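Local coordinates for SusD superfamily protein (Bacteroides thetaiotaomicron VPI-5482, PDB 3HDX), which probably binds polysaccharide at the outer membrane as a SusD-family protein, consistent with a part in carbohydrate uptake, at residues I37-R42 with G455-P459. Residues are numbered along the deposited sequence; the frame is centred on the assembly and turned at random.
Sequences ICGDLR and GIYWP
Residues 37-41 are the last of helix 34-41, which ends in a wider pi-type turn; Ile-37 and Cys-38 of this helix end, with Arg-42 just after it, meet the irregular loop 455-459 between helices 445-453 and 462-467. The backbones stay well apart, with CA-CA distances of 8.9 Å for Cys-38 to Trp-458 and 9.7 Å for Arg-42 to Ile-456, so long side chains and a water bridge the gap. Ile-37 places CG2 4.0 Å from CH2 of Trp-458, an apolar contact at the six-membered ring. Cys-38 (chi1 m) sets SG 4.3 Å from the centroid of the five-membered ring of Trp-458, 39° off its normal: an oblique sulfur-aromatic contact. With chi1 -78° and chi2 70°, the Trp-458 indole lies against Ile-37 and Cys-38. Trp-458 NE1 donates to a water O at 2.9 Å; the same water donates to Cys-38 O (2.7 Å) and accepts from Arg-42 NH1 (3.0 Å). In the largely helical SusD fold, this buried contact ties an N-terminal helix to a loop near the C-terminus. Arg-42, the first residue to leave helical phi/psi (-62/113), points its CA-to-CB bond toward the loop, and chi1 to chi3, all t, carry the guanidinium to its carbonyls. Arg-42 NH1 makes a weak hydrogen bond to Ile-456 O (2.9 Å, N-H...acceptor angle 124°), and Arg-42 NH2 another to Tyr-457 O (3.3 Å, 132°). NH2 also hydrogen-bonds to Asn-60 OD1, whose ND2 donates to Gly-455 O, while Trp-431 packs against both Arg-42 and Ile-456.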
loop_
_atom_site.group_PDB
_atom_site.type_symbol
_atom_site.label_atom_id
_atom_site.label_comp_id
_atom_site.label_asym_id
_atom_site.label_seq_id
_atom_site.Cartn_x
_atom_site.Cartn_y
_atom_site.Cartn_z
ATOM N N ILE A 37 -2.191 9.988 -3.734
ATOM C CA ILE A 37 -2.345 10.613 -5.047
ATOM C C ILE A 37 -2.478 9.525 -6.115
ATOM O O ILE A 37 -3.409 9.541 -6.942
ATOM C CB ILE A 37 -1.124 11.539 -5.369
ATOM C CG1 ILE A 37 -1.133 12.802 -4.482
ATOM C CG2 ILE A 37 -1.067 11.864 -6.862
ATOM C CD1 ILE A 37 -2.266 13.726 -4.658
ATOM N N CYS A 38 -1.586 8.533 -6.050
ATOM C CA CYS A 38 -1.586 7.449 -7.029
ATOM C C CYS A 38 -2.627 6.370 -6.773
ATOM O O CYS A 38 -3.059 5.722 -7.746
ATOM C CB CYS A 38 -0.183 6.806 -7.142
ATOM S SG CYS A 38 1.097 7.938 -7.652
ATOM N N GLY A 39 -2.975 6.145 -5.498
ATOM C CA GLY A 39 -3.848 5.053 -5.096
ATOM C C GLY A 39 -5.298 5.351 -4.800
ATOM O O GLY A 39 -6.135 4.501 -4.995
ATOM N N ASP A 40 -5.578 6.534 -4.260
ATOM C CA ASP A 40 -6.926 6.947 -3.887
ATOM C C ASP A 40 -7.526 8.008 -4.802
ATOM O O ASP A 40 -8.706 7.952 -5.136
ATOM C CB ASP A 40 -6.976 7.504 -2.455
ATOM C CG ASP A 40 -6.942 6.435 -1.417
ATOM O OD1 ASP A 40 -7.894 5.653 -1.319
ATOM O OD2 ASP A 40 -5.969 6.370 -0.678
ATOM N N LEU A 41 -6.711 8.984 -5.203
ATOM C CA LEU A 41 -7.254 10.154 -5.920
ATOM C C LEU A 41 -7.593 9.882 -7.375
ATOM O O LEU A 41 -8.626 10.360 -7.883
ATOM C CB LEU A 41 -6.306 11.349 -5.759
ATOM C CG LEU A 41 -6.747 12.709 -6.346
ATOM C CD1 LEU A 41 -8.050 13.187 -5.694
ATOM C CD2 LEU A 41 -5.600 13.708 -6.105
ATOM N N ARG A 42 -6.719 9.147 -8.051
ATOM C CA ARG A 42 -6.821 8.828 -9.485
ATOM C C ARG A 42 -8.081 8.010 -9.780
ATOM O O ARG A 42 -8.210 6.865 -9.355
ATOM C CB ARG A 42 -5.565 8.104 -9.932
ATOM C CG ARG A 42 -5.416 7.971 -11.399
ATOM C CD ARG A 42 -4.145 7.276 -11.732
ATOM N NE ARG A 42 -3.919 7.234 -13.170
ATOM C CZ ARG A 42 -3.003 6.463 -13.751
ATOM N NH1 ARG A 42 -2.169 5.710 -13.008
ATOM N NH2 ARG A 42 -2.914 6.455 -15.077
ATOM N N GLY A 455 -2.527 3.783 -20.679
ATOM C CA GLY A 455 -3.054 4.955 -20.000
ATOM C C GLY A 455 -3.373 4.780 -18.534
ATOM O O GLY A 455 -3.739 5.743 -17.870
ATOM N N ILE A 456 -3.208 3.550 -18.044
ATOM C CA ILE A 456 -3.319 3.229 -16.616
ATOM C C ILE A 456 -2.011 3.483 -15.873
ATOM O O ILE A 456 -1.972 3.345 -14.630
ATOM C CB ILE A 456 -3.753 1.764 -16.364
ATOM C CG1 ILE A 456 -2.774 0.751 -16.995
ATOM C CG2 ILE A 456 -5.235 1.575 -16.781
ATOM C CD1 ILE A 456 -2.908 -0.654 -16.411
ATOM N N TYR A 457 -0.948 3.864 -16.584
ATOM C CA TYR A 457 0.326 4.204 -15.930
ATOM C C TYR A 457 0.587 5.690 -15.997
ATOM O O TYR A 457 -0.083 6.450 -16.719
ATOM C CB TYR A 457 1.461 3.415 -16.596
ATOM C CG TYR A 457 1.218 1.933 -16.550
ATOM C CD1 TYR A 457 1.102 1.295 -15.336
ATOM C CD2 TYR A 457 1.102 1.170 -17.706
ATOM C CE1 TYR A 457 0.889 -0.050 -15.257
ATOM C CE2 TYR A 457 0.850 -0.198 -17.639
ATOM C CZ TYR A 457 0.750 -0.805 -16.389
ATOM O OH TYR A 457 0.544 -2.181 -16.239
ATOM N N TRP A 458 1.531 6.111 -15.182
ATOM C CA TRP A 458 1.998 7.492 -15.137
ATOM C C TRP A 458 3.029 7.720 -16.216
ATOM O O TRP A 458 3.759 6.803 -16.627
ATOM C CB TRP A 458 2.630 7.843 -13.771
ATOM C CG TRP A 458 1.602 8.096 -12.754
ATOM C CD1 TRP A 458 0.755 7.164 -12.176
ATOM C CD2 TRP A 458 1.287 9.359 -12.161
ATOM N NE1 TRP A 458 -0.062 7.798 -11.262
ATOM C CE2 TRP A 458 0.252 9.135 -11.213
ATOM C CE3 TRP A 458 1.797 10.668 -12.324
ATOM C CZ2 TRP A 458 -0.333 10.188 -10.467
ATOM C CZ3 TRP A 458 1.244 11.697 -11.554
ATOM C CH2 TRP A 458 0.185 11.451 -10.643
ATOM N N PRO A 459 3.127 8.967 -16.699
ATOM C CA PRO A 459 4.236 9.271 -17.596
ATOM C C PRO A 459 5.582 9.165 -16.846
ATOM O O PRO A 459 5.613 9.273 -15.627
ATOM C CB PRO A 459 3.976 10.728 -17.982
ATOM C CG PRO A 459 3.061 11.261 -17.041
ATOM C CD PRO A 459 2.311 10.153 -16.420
HETATM O O HOH W 1 -1.635 5.606 -10.076
#